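Local coordinates for protein toxin coregulated pilin (Vibrio cholerae, PDB 3HRV) that forms the major subunit of the toxin-coregulated pilus, a type IV pilus essential for bacterial aggregation and colonization of the host small intestine, at residues N25-V36 with D75-M86; M123-F134 with T180-N191. All blocks are in the same frame, centred on the assembly; numbering follows the deposited sequence.

In the fold
Both contacts join sequence-distant parts of the pilin globular domain, by different chemistry. Contact 1 (25-36 with 75-86) is a side-chain contact: one helix flank meets the end of a short helix and the loop after it, partly buried, with a salt bridge and a sulfate at its outer parts. Contact 2 (123-134 with 180-191) rests on paired backbone bonds, although the end holding Glu-131 and Gly-181 to Pro-184 is largely exposed; its centre is about 6 Å from the centre of the chain, that of contact 1 about 11 Å. Helix 24-44 is the element that joins them: Leu-33 packs on Met-86 in contact 1 and on Phe-124 and Phe-189 of contact 2.

Contact 1. Residues N25-V36 with D75-M86; sequences NMTKAAQNLNSV and DEAKNPFTGTAM. With SO4 (sulfate ion), chain E.
A helix-to-loop contact of mixed character, this one lays one flank of helix 24-44 against the turn-rich chain that runs from helix 74-77 to strand 87-93. At the Asn-25 end the ring of Phe-81 is wedged against the helix. Met-26 bends at chi2 (-63°) and brings its methyl back to the ring, CE lying 3.4 Å from Phe-81 CZ, while SD sits at the ring edge, 5.0 Å from the centroid: a Met-aromatic contact. Ala-29 CB touches Phe-81 CE1 at 3.7 Å and packs on the neighbouring Pro-80 ring as well.

Asn-25 sends ND2 to O3 of a sulfate at 2.6 Å. The ion, probably from the crystallisation liquor, places O2 at the Phe-81 edge and is held further by His-20, Ser-23 and Gln-112. This is the part of the type IV pilin fold where the N-terminal helix lies against the central sheet; here loop 78-86 covers another of its flanks. The loop makes an Asx turn, Asn-79 OD1 accepting from Phe-81 N, and Asn-79 ND2 ties it to Gly-106 of strand 100-108.

Midway along the helix, Asn-32 reaches across with its amide, ND2 donating to Lys-78 O at 2.9 Å with the acceptor close to the amide plane. Its CB also meets the Met-86 methyl. Lys-28 runs past Pro-80 and then bends at chi3, near-eclipsed at -23°, and again at chi4, its NZ meeting the syn side of Asp-75 OD2 at 2.7 Å in a salt bridge. Farther on, Met-86 reaches the helix with its sulfur and methyl: SD is 4.0 Å from Leu-33 CD2, and CE packs on Val-36 CG2. Ser-35 lies alongside the carboxylate of Glu-76, whose OE2 accepts from Ser-73 N.

Contact 2. Residues M123-F134 with T180-N191; sequences MFPFINVKEGAF and TGTAPFTVAFGN
The carboxylate of Glu-131 reaches the loop at Gly-181 and Thr-182: Thr-182 N donates to the anti lone pair of OE1 at 2.8 Å, and a water joins Thr-180 O to OE2, donating weakly to the latter. Pro-184, which follows a cis peptide bond, accepts from Gly-132 N through its carbonyl O. Phe-185 then starts the strand, its ring beside the Glu-131 side chain with ring and carboxylate planes 4° apart. Thr-186 exchanges two backbone bonds with Lys-130, and its CG2 meets the Phe-134 ring edge in plane, 3.5 Å from CD1. Val-187 CG1 lies 3.9 Å from Ile-127 CG2. Ala-188 pairs with Asn-128, its CB resting 3.6 Å from Phe-134 CZ. Phe-189 drops its CB onto the face of Phe-124, 5° off the ring normal, in a CH-pi contact. Gly-190 pairs with Phe-126, Gly-190 N lying near the plane of the Phe-126 ring at its edge, and Asn-191 brings OD1 against Pro-125 CG. Val-129 and Val-187 meet Cys-113 of helix 110-120, and Phe-189 touches Val-120 of that helix and Leu-33 of helix 24-44. With strand 155-158 flanking 126-131 on its other edge, this antiparallel pair belongs to the central sheet of the type IV pilin fold.

Contact 1. Residues N25-V36 with D75-M86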
# COMPACT_ATOMS: atom_id res chain seq x y z
N ASN A 25 0.64 -15.22 -8.33
CA ASN A 25 0.94 -13.81 -8.11
C ASN A 25 0.34 -13.24 -6.83
O ASN A 25 0.99 -12.47 -6.13
CB ASN A 25 0.49 -12.97 -9.31
CG ASN A 25 1.28 -13.28 -10.57
OD1 ASN A 25 2.41 -13.75 -10.50
ND2 ASN A 25 0.68 -13.01 -11.72
N MET A 26 -0.90 -13.62 -6.53
CA MET A 26 -1.55 -13.12 -5.32
C MET A 26 -0.87 -13.67 -4.07
O MET A 26 -0.72 -12.96 -3.07
CB MET A 26 -3.03 -13.50 -5.31
CG MET A 26 -3.89 -12.65 -6.22
SD MET A 26 -3.92 -10.90 -5.73
CE MET A 26 -4.52 -10.16 -7.24
N THR A 27 -0.46 -14.93 -4.13
CA THR A 27 0.22 -15.56 -3.00
C THR A 27 1.56 -14.86 -2.76
O THR A 27 1.94 -14.58 -1.62
CB THR A 27 0.41 -17.17 -3.38
OG1 THR A 27 1.28 -17.26 -4.51
CG2 THR A 27 -0.92 -17.85 -3.71
N LYS A 28 2.27 -14.58 -3.85
CA LYS A 28 3.57 -13.91 -3.75
C LYS A 28 3.40 -12.47 -3.28
O LYS A 28 4.19 -11.97 -2.48
CB LYS A 28 4.27 -13.92 -5.11
CG LYS A 28 5.36 -12.87 -5.26
CD LYS A 28 6.40 -13.31 -6.28
CE LYS A 28 6.43 -14.82 -6.45
NZ LYS A 28 7.79 -15.34 -6.74
N ALA A 29 2.26 -11.81 -3.80
CA ALA A 29 2.10 -10.42 -3.40
C ALA A 29 1.80 -10.33 -1.91
O ALA A 29 2.37 -9.50 -1.20
CB ALA A 29 0.98 -9.78 -4.20
N ALA A 30 1.12 -11.25 -1.35
CA ALA A 30 0.85 -11.26 0.09
C ALA A 30 2.12 -11.51 0.89
O ALA A 30 2.37 -10.85 1.90
CB ALA A 30 -0.19 -12.33 0.41
N GLN A 31 2.93 -12.46 0.43
CA GLN A 31 4.17 -12.78 1.12
C GLN A 31 5.15 -11.61 1.03
O GLN A 31 5.79 -11.25 2.02
CB GLN A 31 4.82 -14.02 0.49
CG GLN A 31 3.98 -15.29 0.61
CD GLN A 31 4.56 -16.43 -0.20
OE1 GLN A 31 5.61 -16.29 -0.83
NE2 GLN A 31 3.88 -17.57 -0.18
N ASN A 32 5.25 -11.02 -0.15
CA ASN A 32 6.16 -9.90 -0.35
C ASN A 32 5.77 -8.68 0.47
O ASN A 32 6.62 -8.06 1.11
CB ASN A 32 6.22 -9.52 -1.83
CG ASN A 32 6.92 -10.57 -2.67
OD1 ASN A 32 7.35 -11.60 -2.16
ND2 ASN A 32 7.03 -10.31 -3.96
N LEU A 33 4.48 -8.33 0.46
CA LEU A 33 4.01 -7.18 1.22
C LEU A 33 4.30 -7.38 2.70
O LEU A 33 4.69 -6.44 3.39
CB LEU A 33 2.51 -6.97 1.00
CG LEU A 33 2.15 -6.32 -0.33
CD1 LEU A 33 0.67 -6.49 -0.62
CD2 LEU A 33 2.52 -4.83 -0.28
N ASN A 34 4.13 -8.61 3.18
CA ASN A 34 4.40 -8.89 4.59
C ASN A 34 5.88 -8.72 4.91
O ASN A 34 6.24 -8.04 5.87
CB ASN A 34 3.97 -10.32 4.93
CG ASN A 34 3.53 -10.46 6.37
OD1 ASN A 34 3.31 -9.47 7.07
ND2 ASN A 34 3.40 -11.70 6.84
N SER A 35 6.73 -9.33 4.09
CA SER A 35 8.17 -9.25 4.29
C SER A 35 8.67 -7.81 4.27
O SER A 35 9.48 -7.41 5.10
CB SER A 35 8.89 -10.05 3.21
OG SER A 35 8.59 -11.43 3.31
N VAL A 36 8.17 -7.03 3.31
CA VAL A 36 8.58 -5.64 3.18
C VAL A 36 8.10 -4.75 4.33
O VAL A 36 8.88 -3.97 4.87
CB VAL A 36 8.11 -5.06 1.82
CG1 VAL A 36 8.38 -3.56 1.76
CG2 VAL A 36 8.82 -5.78 0.68
N ASP A 75 13.36 -11.31 -4.63
CA ASP A 75 12.02 -11.73 -5.03
C ASP A 75 10.95 -11.06 -4.17
O ASP A 75 9.88 -10.71 -4.66
CB ASP A 75 11.89 -13.25 -4.91
CG ASP A 75 10.93 -13.84 -5.92
OD1 ASP A 75 11.02 -13.46 -7.11
OD2 ASP A 75 10.09 -14.68 -5.53
N GLU A 76 11.25 -10.86 -2.89
CA GLU A 76 10.31 -10.25 -1.96
C GLU A 76 9.99 -8.77 -2.17
O GLU A 76 8.96 -8.29 -1.69
CB GLU A 76 10.79 -10.47 -0.52
CG GLU A 76 10.66 -11.91 -0.06
CD GLU A 76 11.32 -12.19 1.28
OE1 GLU A 76 11.15 -13.32 1.79
OE2 GLU A 76 12.00 -11.30 1.82
N ALA A 77 10.84 -8.05 -2.89
CA ALA A 77 10.60 -6.62 -3.13
C ALA A 77 9.84 -6.41 -4.43
O ALA A 77 9.38 -5.30 -4.73
CB ALA A 77 11.93 -5.88 -3.19
N LYS A 78 9.69 -7.47 -5.21
CA LYS A 78 9.01 -7.39 -6.49
C LYS A 78 7.50 -7.36 -6.47
O LYS A 78 6.84 -7.96 -5.61
CB LYS A 78 9.45 -8.56 -7.38
CG LYS A 78 10.91 -8.52 -7.79
CD LYS A 78 11.06 -8.54 -9.30
CE LYS A 78 12.46 -8.97 -9.71
NZ LYS A 78 12.53 -10.43 -9.99
N ASN A 79 6.95 -6.62 -7.42
CA ASN A 79 5.52 -6.52 -7.62
C ASN A 79 5.29 -7.69 -8.58
O ASN A 79 5.73 -7.64 -9.73
CB ASN A 79 5.18 -5.20 -8.31
CG ASN A 79 3.71 -5.09 -8.68
OD1 ASN A 79 3.04 -6.09 -8.93
ND2 ASN A 79 3.21 -3.86 -8.74
N PRO A 80 4.39 -8.65 -8.21
CA PRO A 80 4.43 -9.89 -9.00
C PRO A 80 3.71 -9.82 -10.34
O PRO A 80 3.99 -10.61 -11.24
CB PRO A 80 3.78 -10.92 -8.07
CG PRO A 80 4.07 -10.37 -6.70
CD PRO A 80 3.79 -8.90 -6.89
N PHE A 81 2.87 -8.53 -10.25
CA PHE A 81 2.04 -8.18 -11.40
C PHE A 81 2.80 -7.39 -12.53
O PHE A 81 2.28 -7.24 -13.64
CB PHE A 81 0.78 -7.47 -10.93
CG PHE A 81 0.08 -8.17 -9.80
CD1 PHE A 81 0.31 -7.79 -8.48
CD2 PHE A 81 -0.78 -9.24 -10.04
CE1 PHE A 81 -0.30 -8.45 -7.42
CE2 PHE A 81 -1.40 -9.92 -8.99
CZ PHE A 81 -1.16 -9.52 -7.68
N THR A 82 3.90 -6.78 -12.14
CA THR A 82 4.63 -5.96 -13.10
C THR A 82 6.04 -6.48 -13.32
O THR A 82 6.66 -6.20 -14.34
CB THR A 82 4.74 -4.51 -12.63
OG1 THR A 82 5.54 -4.46 -11.44
CG2 THR A 82 3.37 -3.92 -12.34
N GLY A 83 6.57 -7.22 -12.35
CA GLY A 83 7.92 -7.74 -12.48
C GLY A 83 8.96 -6.73 -12.05
O GLY A 83 10.16 -6.99 -12.10
N THR A 84 8.50 -5.55 -11.62
CA THR A 84 9.41 -4.52 -11.15
C THR A 84 9.20 -4.34 -9.65
O THR A 84 8.28 -4.90 -9.07
CB THR A 84 9.17 -3.17 -11.87
OG1 THR A 84 7.77 -2.88 -11.88
CG2 THR A 84 9.70 -3.22 -13.30
N ALA A 85 10.07 -3.56 -9.03
CA ALA A 85 9.99 -3.34 -7.60
C ALA A 85 8.75 -2.57 -7.17
O ALA A 85 8.29 -1.67 -7.87
CB ALA A 85 11.23 -2.61 -7.12
N MET A 86 8.19 -2.94 -6.03
CA MET A 86 7.05 -2.22 -5.50
C MET A 86 7.72 -0.96 -4.98
O MET A 86 8.97 -0.92 -4.79
CB MET A 86 6.39 -2.97 -4.34
CG MET A 86 5.82 -4.33 -4.72
SD MET A 86 5.03 -5.16 -3.33
CE MET A 86 6.45 -5.80 -2.45
S SO4 E . -3.23 -12.92 -11.30
O1 SO4 E . -4.14 -11.98 -11.81
O2 SO4 E . -3.34 -12.96 -9.91
O3 SO4 E . -1.85 -12.58 -11.61
O4 SO4 E . -3.61 -14.13 -11.88

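Contact 2. Residues M123-F134 with T180-N191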
# COMPACT_ATOMS: atom_id res chain seq x y z
N MET A 123 -3.46 -6.88 6.89
CA MET A 123 -2.12 -6.68 7.42
C MET A 123 -1.74 -5.20 7.48
O MET A 123 -0.72 -4.84 8.08
CB MET A 123 -1.11 -7.44 6.55
CG MET A 123 -1.26 -8.95 6.58
SD MET A 123 -0.08 -9.76 5.48
CE MET A 123 0.38 -8.43 4.43
N PHE A 124 -2.69 -4.34 6.94
CA PHE A 124 -2.38 -2.91 6.90
C PHE A 124 -3.46 -2.01 7.47
O PHE A 124 -4.63 -2.13 7.11
CB PHE A 124 -2.09 -2.47 5.46
CG PHE A 124 -0.87 -3.09 4.86
CD1 PHE A 124 -0.96 -4.27 4.13
CD2 PHE A 124 0.38 -2.51 5.05
CE1 PHE A 124 0.18 -4.86 3.59
CE2 PHE A 124 1.52 -3.08 4.51
CZ PHE A 124 1.42 -4.26 3.78
N PRO A 125 -3.10 -1.09 8.35
CA PRO A 125 -4.10 -0.18 8.91
C PRO A 125 -4.55 0.98 7.81
O PRO A 125 -5.59 1.63 7.92
CB PRO A 125 -3.56 0.11 10.31
CG PRO A 125 -2.09 -0.02 10.14
CD PRO A 125 -1.95 -1.24 9.26
N PHE A 126 -3.72 1.13 6.89
CA PHE A 126 -3.97 2.18 5.90
C PHE A 126 -4.00 1.60 4.48
O PHE A 126 -3.11 0.85 4.09
CB PHE A 126 -2.86 3.23 6.00
CG PHE A 126 -3.02 4.40 5.07
CD1 PHE A 126 -3.75 5.52 5.46
CD2 PHE A 126 -2.41 4.40 3.82
CE1 PHE A 126 -3.86 6.63 4.62
CE2 PHE A 126 -2.52 5.50 2.96
CZ PHE A 126 -3.25 6.62 3.37
N ILE A 127 -5.04 1.94 3.72
CA ILE A 127 -5.17 1.48 2.34
C ILE A 127 -5.69 2.62 1.47
O ILE A 127 -6.72 3.22 1.78
CB ILE A 127 -6.15 0.30 2.22
CG1 ILE A 127 -5.69 -0.86 3.11
CG2 ILE A 127 -6.23 -0.15 0.76
CD1 ILE A 127 -6.63 -2.05 3.10
N ASN A 128 -4.97 2.91 0.40
CA ASN A 128 -5.34 3.99 -0.52
C ASN A 128 -5.32 3.44 -1.94
O ASN A 128 -4.27 3.02 -2.44
CB ASN A 128 -4.33 5.14 -0.39
CG ASN A 128 -4.77 6.39 -1.13
OD1 ASN A 128 -5.48 6.32 -2.13
ND2 ASN A 128 -4.33 7.55 -0.65
N VAL A 129 -6.48 3.43 -2.59
CA VAL A 129 -6.61 2.92 -3.96
C VAL A 129 -6.64 4.08 -4.94
O VAL A 129 -7.51 4.94 -4.86
CB VAL A 129 -7.90 2.09 -4.12
CG1 VAL A 129 -8.01 1.56 -5.54
CG2 VAL A 129 -7.90 0.94 -3.12
N LYS A 130 -5.70 4.09 -5.87
CA LYS A 130 -5.60 5.17 -6.84
C LYS A 130 -5.57 4.70 -8.29
O LYS A 130 -5.14 3.58 -8.57
CB LYS A 130 -4.33 5.97 -6.54
CG LYS A 130 -4.09 7.17 -7.42
CD LYS A 130 -2.75 7.82 -7.08
CE LYS A 130 -2.51 9.06 -7.92
NZ LYS A 130 -3.56 10.09 -7.68
N GLU A 131 -6.03 5.57 -9.19
CA GLU A 131 -5.94 5.31 -10.62
C GLU A 131 -4.66 5.89 -11.20
O GLU A 131 -4.54 7.10 -11.36
CB GLU A 131 -7.16 5.90 -11.34
CG GLU A 131 -8.43 5.08 -11.19
CD GLU A 131 -9.68 5.93 -11.30
OE1 GLU A 131 -10.53 5.63 -12.17
OE2 GLU A 131 -9.83 6.89 -10.52
N GLY A 132 -3.74 4.94 -11.47
CA GLY A 132 -2.44 5.41 -11.87
C GLY A 132 -1.51 5.33 -10.67
O GLY A 132 -1.96 5.02 -9.56
N ALA A 133 -0.24 5.61 -10.88
CA ALA A 133 0.74 5.54 -9.80
C ALA A 133 0.78 6.78 -8.91
O ALA A 133 0.31 7.85 -9.29
CB ALA A 133 2.12 5.28 -10.38
N PHE A 134 1.33 6.61 -7.71
CA PHE A 134 1.48 7.72 -6.79
C PHE A 134 2.78 8.38 -7.23
O PHE A 134 3.84 7.77 -7.21
CB PHE A 134 1.61 7.22 -5.34
CG PHE A 134 0.35 6.61 -4.79
CD1 PHE A 134 0.02 5.28 -5.05
CD2 PHE A 134 -0.53 7.39 -4.05
CE1 PHE A 134 -1.17 4.74 -4.56
CE2 PHE A 134 -1.72 6.85 -3.56
CZ PHE A 134 -2.04 5.52 -3.82
N THR A 180 -13.34 0.83 -8.02
CA THR A 180 -14.15 1.29 -9.15
C THR A 180 -13.35 2.27 -9.98
O THR A 180 -12.52 3.02 -9.44
CB THR A 180 -15.45 1.98 -8.68
OG1 THR A 180 -16.17 2.45 -9.82
CG2 THR A 180 -15.13 3.16 -7.76
N GLY A 181 -13.57 2.27 -11.29
CA GLY A 181 -12.86 3.21 -12.13
C GLY A 181 -12.13 2.65 -13.33
O GLY A 181 -12.56 1.68 -13.95
N THR A 182 -11.00 3.28 -13.63
CA THR A 182 -10.17 2.92 -14.78
C THR A 182 -8.84 2.31 -14.37
O THR A 182 -8.13 2.87 -13.53
CB THR A 182 -9.89 4.16 -15.64
OG1 THR A 182 -11.12 4.81 -15.96
CG2 THR A 182 -9.16 3.78 -16.91
N ALA A 183 -8.50 1.17 -14.95
CA ALA A 183 -7.23 0.51 -14.67
C ALA A 183 -6.16 1.22 -15.49
O ALA A 183 -6.49 1.91 -16.47
CB ALA A 183 -7.31 -0.96 -15.06
N PRO A 184 -4.88 1.08 -15.13
CA PRO A 184 -4.37 0.29 -14.00
C PRO A 184 -4.51 1.00 -12.67
O PRO A 184 -4.49 2.23 -12.59
CB PRO A 184 -2.91 0.09 -14.37
CG PRO A 184 -2.56 1.41 -14.98
CD PRO A 184 -3.76 1.68 -15.88
N PHE A 185 -4.66 0.21 -11.61
CA PHE A 185 -4.78 0.75 -10.28
C PHE A 185 -3.50 0.53 -9.51
O PHE A 185 -2.76 -0.43 -9.77
CB PHE A 185 -5.91 0.08 -9.51
CG PHE A 185 -7.26 0.25 -10.13
CD1 PHE A 185 -7.68 -0.60 -11.15
CD2 PHE A 185 -8.10 1.28 -9.71
CE1 PHE A 185 -8.93 -0.43 -11.74
CE2 PHE A 185 -9.35 1.45 -10.30
CZ PHE A 185 -9.77 0.60 -11.31
N THR A 186 -3.23 1.42 -8.57
CA THR A 186 -2.08 1.28 -7.70
C THR A 186 -2.66 1.35 -6.30
O THR A 186 -3.41 2.27 -5.98
CB THR A 186 -1.06 2.43 -7.86
OG1 THR A 186 -0.55 2.45 -9.19
CG2 THR A 186 0.09 2.24 -6.88
N VAL A 187 -2.33 0.37 -5.48
CA VAL A 187 -2.82 0.36 -4.11
C VAL A 187 -1.66 0.62 -3.17
O VAL A 187 -0.61 -0.01 -3.28
CB VAL A 187 -3.48 -0.98 -3.75
CG1 VAL A 187 -4.00 -0.93 -2.32
CG2 VAL A 187 -4.61 -1.29 -4.71
N ALA A 188 -1.86 1.57 -2.27
CA ALA A 188 -0.84 1.91 -1.29
C ALA A 188 -1.24 1.28 0.03
O ALA A 188 -2.29 1.61 0.59
CB ALA A 188 -0.73 3.42 -1.15
N PHE A 189 -0.42 0.35 0.52
CA PHE A 189 -0.67 -0.32 1.79
C PHE A 189 0.25 0.34 2.80
O PHE A 189 1.48 0.23 2.70
CB PHE A 189 -0.37 -1.81 1.67
CG PHE A 189 -1.28 -2.53 0.70
CD1 PHE A 189 -0.91 -2.70 -0.63
CD2 PHE A 189 -2.51 -3.02 1.12
CE1 PHE A 189 -1.76 -3.34 -1.53
CE2 PHE A 189 -3.37 -3.66 0.23
CZ PHE A 189 -2.99 -3.82 -1.10
N GLY A 190 -0.33 1.04 3.76
CA GLY A 190 0.49 1.73 4.72
C GLY A 190 0.47 1.25 6.15
O GLY A 190 -0.49 0.63 6.62
N ASN A 191 1.56 1.54 6.85
CA ASN A 191 1.71 1.19 8.25
C ASN A 191 2.57 2.27 8.89
O ASN A 191 3.11 3.14 8.20
CB ASN A 191 2.37 -0.18 8.41
CG ASN A 191 1.94 -0.88 9.68
OD1 ASN A 191 1.41 -0.25 10.60
ND2 ASN A 191 2.16 -2.19 9.74
O HOH W 1 -12.46 5.69 -9.50